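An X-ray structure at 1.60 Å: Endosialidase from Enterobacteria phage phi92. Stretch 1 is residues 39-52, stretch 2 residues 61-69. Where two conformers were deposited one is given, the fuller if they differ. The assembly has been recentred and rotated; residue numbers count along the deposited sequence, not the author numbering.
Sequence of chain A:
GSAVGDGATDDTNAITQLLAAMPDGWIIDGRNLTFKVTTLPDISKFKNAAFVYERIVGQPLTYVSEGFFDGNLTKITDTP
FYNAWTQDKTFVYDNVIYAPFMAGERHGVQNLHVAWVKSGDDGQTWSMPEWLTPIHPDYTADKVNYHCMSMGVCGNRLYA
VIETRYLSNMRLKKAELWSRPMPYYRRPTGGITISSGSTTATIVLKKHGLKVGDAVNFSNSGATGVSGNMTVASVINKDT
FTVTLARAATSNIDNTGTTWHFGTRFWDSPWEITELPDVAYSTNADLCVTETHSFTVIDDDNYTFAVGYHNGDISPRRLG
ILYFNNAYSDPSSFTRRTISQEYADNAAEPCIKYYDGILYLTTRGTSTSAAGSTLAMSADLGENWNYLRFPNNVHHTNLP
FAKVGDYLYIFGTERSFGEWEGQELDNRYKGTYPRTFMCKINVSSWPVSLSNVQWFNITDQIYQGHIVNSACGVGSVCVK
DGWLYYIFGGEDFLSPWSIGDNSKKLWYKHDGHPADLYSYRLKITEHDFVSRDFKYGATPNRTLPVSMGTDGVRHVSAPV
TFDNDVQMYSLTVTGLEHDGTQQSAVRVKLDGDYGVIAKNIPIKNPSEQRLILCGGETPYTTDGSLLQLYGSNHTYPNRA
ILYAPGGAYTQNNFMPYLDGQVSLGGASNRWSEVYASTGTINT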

# COMPACT_ATOMS: atom_id res chain seq x y z
N THR A 39 7.77 30.02 32.28
CA THR A 39 8.39 28.94 31.54
C THR A 39 7.24 28.07 31.11
O THR A 39 6.19 28.08 31.78
CB THR A 39 9.35 28.14 32.43
OG1 THR A 39 9.91 27.06 31.68
CG2 THR A 39 8.61 27.54 33.61
N LEU A 40 7.38 27.32 30.01
CA LEU A 40 6.21 26.51 29.58
C LEU A 40 5.94 25.40 30.57
O LEU A 40 6.88 24.73 31.00
CB LEU A 40 6.37 25.93 28.16
CG LEU A 40 6.40 27.01 27.07
CD1 LEU A 40 6.62 26.38 25.70
CD2 LEU A 40 5.09 27.80 27.06
N PRO A 41 4.65 25.19 30.91
CA PRO A 41 4.29 24.12 31.84
C PRO A 41 4.15 22.80 31.06
O PRO A 41 4.53 22.73 29.89
CB PRO A 41 2.93 24.58 32.36
CG PRO A 41 2.29 25.22 31.15
CD PRO A 41 3.46 25.96 30.47
N ASP A 42 3.61 21.79 31.71
CA ASP A 42 3.38 20.52 31.04
C ASP A 42 2.10 20.67 30.21
O ASP A 42 1.01 20.35 30.67
CB ASP A 42 3.21 19.44 32.10
CG ASP A 42 3.24 18.04 31.52
OD1 ASP A 42 3.22 17.89 30.28
OD2 ASP A 42 3.29 17.09 32.33
N ILE A 43 2.25 21.17 28.99
CA ILE A 43 1.09 21.49 28.15
C ILE A 43 0.14 20.30 27.91
O ILE A 43 -1.08 20.47 27.86
CB ILE A 43 1.58 22.16 26.84
CG1 ILE A 43 2.19 23.51 27.18
CG2 ILE A 43 0.40 22.38 25.84
CD1 ILE A 43 2.92 24.14 25.99
N SER A 44 0.68 19.09 27.85
CA SER A 44 -0.16 17.93 27.55
C SER A 44 -1.13 17.59 28.70
O SER A 44 -2.07 16.83 28.50
CB SER A 44 0.70 16.72 27.21
OG SER A 44 1.53 16.41 28.30
N LYS A 45 -0.91 18.18 29.88
CA LYS A 45 -1.80 17.98 31.03
C LYS A 45 -2.93 19.03 31.13
O LYS A 45 -3.65 19.09 32.14
CB LYS A 45 -1.01 17.96 32.33
CG LYS A 45 0.04 16.85 32.42
CD LYS A 45 -0.55 15.46 32.10
CE LYS A 45 -1.49 14.95 33.19
NZ LYS A 45 -2.05 13.56 32.94
N PHE A 46 -3.08 19.85 30.10
CA PHE A 46 -4.14 20.85 30.07
C PHE A 46 -5.04 20.56 28.89
O PHE A 46 -4.58 20.03 27.85
CB PHE A 46 -3.59 22.24 29.82
CG PHE A 46 -2.77 22.81 30.95
CD1 PHE A 46 -1.45 22.42 31.13
CD2 PHE A 46 -3.33 23.76 31.82
CE1 PHE A 46 -0.67 22.98 32.16
CE2 PHE A 46 -2.57 24.33 32.86
CZ PHE A 46 -1.24 23.94 33.04
N LYS A 47 -6.31 20.94 29.02
CA LYS A 47 -7.10 21.17 27.81
C LYS A 47 -7.69 22.56 27.85
O LYS A 47 -7.78 23.19 28.90
CB LYS A 47 -8.23 20.14 27.66
CG LYS A 47 -9.38 20.31 28.65
CD LYS A 47 -10.61 19.50 28.21
CE LYS A 47 -11.72 19.59 29.26
NZ LYS A 47 -12.92 18.79 28.90
N ASN A 48 -8.04 23.05 26.67
CA ASN A 48 -8.69 24.35 26.54
C ASN A 48 -7.90 25.48 27.20
O ASN A 48 -8.48 26.37 27.82
CB ASN A 48 -10.09 24.29 27.14
CG ASN A 48 -10.93 23.17 26.55
OD1 ASN A 48 -10.69 22.71 25.43
ND2 ASN A 48 -11.92 22.72 27.30
N ALA A 49 -6.58 25.47 27.05
CA ALA A 49 -5.75 26.45 27.74
C ALA A 49 -4.71 27.00 26.79
O ALA A 49 -4.29 26.32 25.84
CB ALA A 49 -5.06 25.78 28.96
N ALA A 50 -4.26 28.22 27.05
CA ALA A 50 -3.13 28.77 26.30
C ALA A 50 -2.18 29.50 27.23
O ALA A 50 -2.59 29.99 28.29
CB ALA A 50 -3.61 29.69 25.22
N PHE A 51 -0.92 29.60 26.81
CA PHE A 51 0.15 30.11 27.68
C PHE A 51 0.97 31.14 26.93
O PHE A 51 1.55 30.83 25.89
CB PHE A 51 1.06 28.94 28.12
CG PHE A 51 0.28 27.79 28.70
CD1 PHE A 51 -0.12 27.81 30.02
CD2 PHE A 51 -0.10 26.71 27.90
CE1 PHE A 51 -0.88 26.75 30.56
CE2 PHE A 51 -0.87 25.66 28.42
CZ PHE A 51 -1.25 25.69 29.76
N VAL A 52 1.01 32.36 27.44
CA VAL A 52 1.85 33.40 26.82
C VAL A 52 3.24 33.34 27.44
O VAL A 52 3.39 33.42 28.68
CB VAL A 52 1.29 34.80 27.04
CG1 VAL A 52 2.17 35.83 26.30
CG2 VAL A 52 -0.16 34.84 26.56
N LEU A 61 4.85 34.96 22.61
CA LEU A 61 4.11 34.13 21.69
C LEU A 61 3.21 33.29 22.57
O LEU A 61 3.49 33.10 23.77
CB LEU A 61 5.07 33.22 20.90
CG LEU A 61 6.08 34.00 20.02
CD1 LEU A 61 7.17 33.07 19.51
CD2 LEU A 61 5.31 34.65 18.84
N THR A 62 2.11 32.78 22.00
CA THR A 62 1.15 32.00 22.81
C THR A 62 1.16 30.56 22.41
O THR A 62 1.19 30.25 21.22
CB THR A 62 -0.27 32.61 22.66
OG1 THR A 62 -0.21 33.97 23.12
CG2 THR A 62 -1.32 31.81 23.46
N TYR A 63 1.19 29.67 23.39
CA TYR A 63 1.32 28.24 23.11
C TYR A 63 0.04 27.57 23.55
O TYR A 63 -0.41 27.79 24.70
CB TYR A 63 2.51 27.68 23.92
CG TYR A 63 3.83 28.27 23.45
CD1 TYR A 63 4.23 29.57 23.84
CD2 TYR A 63 4.65 27.56 22.56
CE1 TYR A 63 5.42 30.12 23.37
CE2 TYR A 63 5.86 28.10 22.09
CZ TYR A 63 6.24 29.38 22.51
OH TYR A 63 7.43 29.93 22.07
N VAL A 64 -0.57 26.77 22.68
CA VAL A 64 -1.91 26.23 23.04
C VAL A 64 -1.88 24.77 23.44
O VAL A 64 -1.06 23.99 22.94
CB VAL A 64 -2.94 26.42 21.90
CG1 VAL A 64 -2.92 27.90 21.44
CG2 VAL A 64 -2.62 25.50 20.73
N SER A 65 -2.77 24.39 24.35
CA SER A 65 -3.01 22.97 24.64
C SER A 65 -4.06 22.42 23.67
O SER A 65 -4.66 23.16 22.90
CB SER A 65 -3.53 22.78 26.09
OG SER A 65 -4.89 23.22 26.15
N GLU A 66 -4.24 21.11 23.70
CA GLU A 66 -5.33 20.50 22.97
C GLU A 66 -6.66 21.14 23.40
O GLU A 66 -6.85 21.44 24.58
CB GLU A 66 -5.34 18.99 23.22
CG GLU A 66 -4.33 18.27 22.34
CD GLU A 66 -4.84 18.14 20.91
OE1 GLU A 66 -6.01 17.71 20.73
OE2 GLU A 66 -4.10 18.49 19.96
N GLY A 67 -7.52 21.40 22.42
CA GLY A 67 -8.87 21.88 22.71
C GLY A 67 -9.00 23.39 22.68
O GLY A 67 -10.12 23.90 22.58
N PHE A 68 -7.87 24.11 22.77
CA PHE A 68 -7.93 25.56 22.80
C PHE A 68 -8.54 26.04 21.48
O PHE A 68 -9.42 26.94 21.45
CB PHE A 68 -6.55 26.19 23.06
CG PHE A 68 -6.63 27.68 23.28
CD1 PHE A 68 -6.94 28.19 24.53
CD2 PHE A 68 -6.47 28.56 22.21
CE1 PHE A 68 -7.07 29.58 24.71
CE2 PHE A 68 -6.58 29.95 22.39
CZ PHE A 68 -6.88 30.45 23.65
N PHE A 69 -8.07 25.45 20.38
CA PHE A 69 -8.72 25.61 19.07
C PHE A 69 -9.28 24.28 18.66
O PHE A 69 -8.67 23.23 18.92
CB PHE A 69 -7.72 26.05 17.99
CG PHE A 69 -7.18 27.43 18.20
CD1 PHE A 69 -8.03 28.52 18.26
CD2 PHE A 69 -5.82 27.63 18.37
CE1 PHE A 69 -7.51 29.80 18.46
CE2 PHE A 69 -5.31 28.91 18.55
CZ PHE A 69 -6.15 30.00 18.61
O HOH W 1 -2.80 19.42 25.60

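The two stretches meet as antiparallel strands, the one that carries Ala50 to Val52 against 61-64, whose directions differ by 152°; ahead of the strand, a loop and a short 3-10 segment of stretch 1 add contacts to stretch 2, and 680 Å² of surface is buried in all.

Contact begins at Leu40, which lays its CD1 methyl over one face of the Tyr63 ring, 4.0 Å from the ring centroid and close to the ring normal, a CH-pi arrangement that suits an aliphatic group on an aromatic face. Pro41 and Asp42 stay clear of stretch 2, but Asp42 helps shape the turn that follows: its carbonyl O accepts from Lys45 N (3.0 Å), and its OD1 accepts from Ser44 OG (3.0 Å). Ser44 and Lys45 point away, whereas Ile43 points toward stretch 2, bringing CD1 to 4.1 Å from Tyr63 CB and CG2 to 3.7 Å from Ser65 CA. Leu40 and Ile43 thus both supply apolar contacts to Tyr63.

At Phe46 the aromatic side chain leads away and the backbone makes the link. A water bridges the two stretches here, donating to Phe46 O and accepting from Glu66 N, each at 2.9 Å. The chain then turns a corner at Lys47 and Asn48, where Asn48 N donates to Glu66 O (2.9 Å). Glu66 lies within a type II turn from Ser65 to Phe68, closed by a weak bond from Phe68 N to Ser65 O (3.4 Å). Gly67 fits this turn because a CB would be jammed against the preceding carbonyl and would also clash with Asn48 OD1.

Ala49 is held at two points by one residue: its N donates to Ser65 OG (3.0 Å), and its O accepts from Ser65 N (2.9 Å) in an almost straight bond. Ser65, whose CA-to-CB bond points toward stretch 1, thus takes up a backbone NH with its hydroxyl oxygen beside the regular strand pairing.

Ala50 faces Val64 in a non-hydrogen-bonded pair, with CA atoms 4.3 Å apart. The Phe68 ring packs against its methyl group: Ala50 CB sits over the ring face, 3.7 Å from the centroid, and also touches Val64 CG1 at 4.2 Å.

Phe51 pairs with Tyr63 through two reciprocal bonds, Phe51 N to Tyr63 O and Tyr63 N to Phe51 O, both 2.8 Å. Their side chains share the sheet face opposite that of Ala50. Val52 returns to the Ala50 face, paired there with Thr62, where Val52 CG2 approaches Thr62 OG1 to 3.5 Å, a van der Waals contact of a methyl group; the hydroxyl itself is hydrogen-bonded elsewhere in the structure.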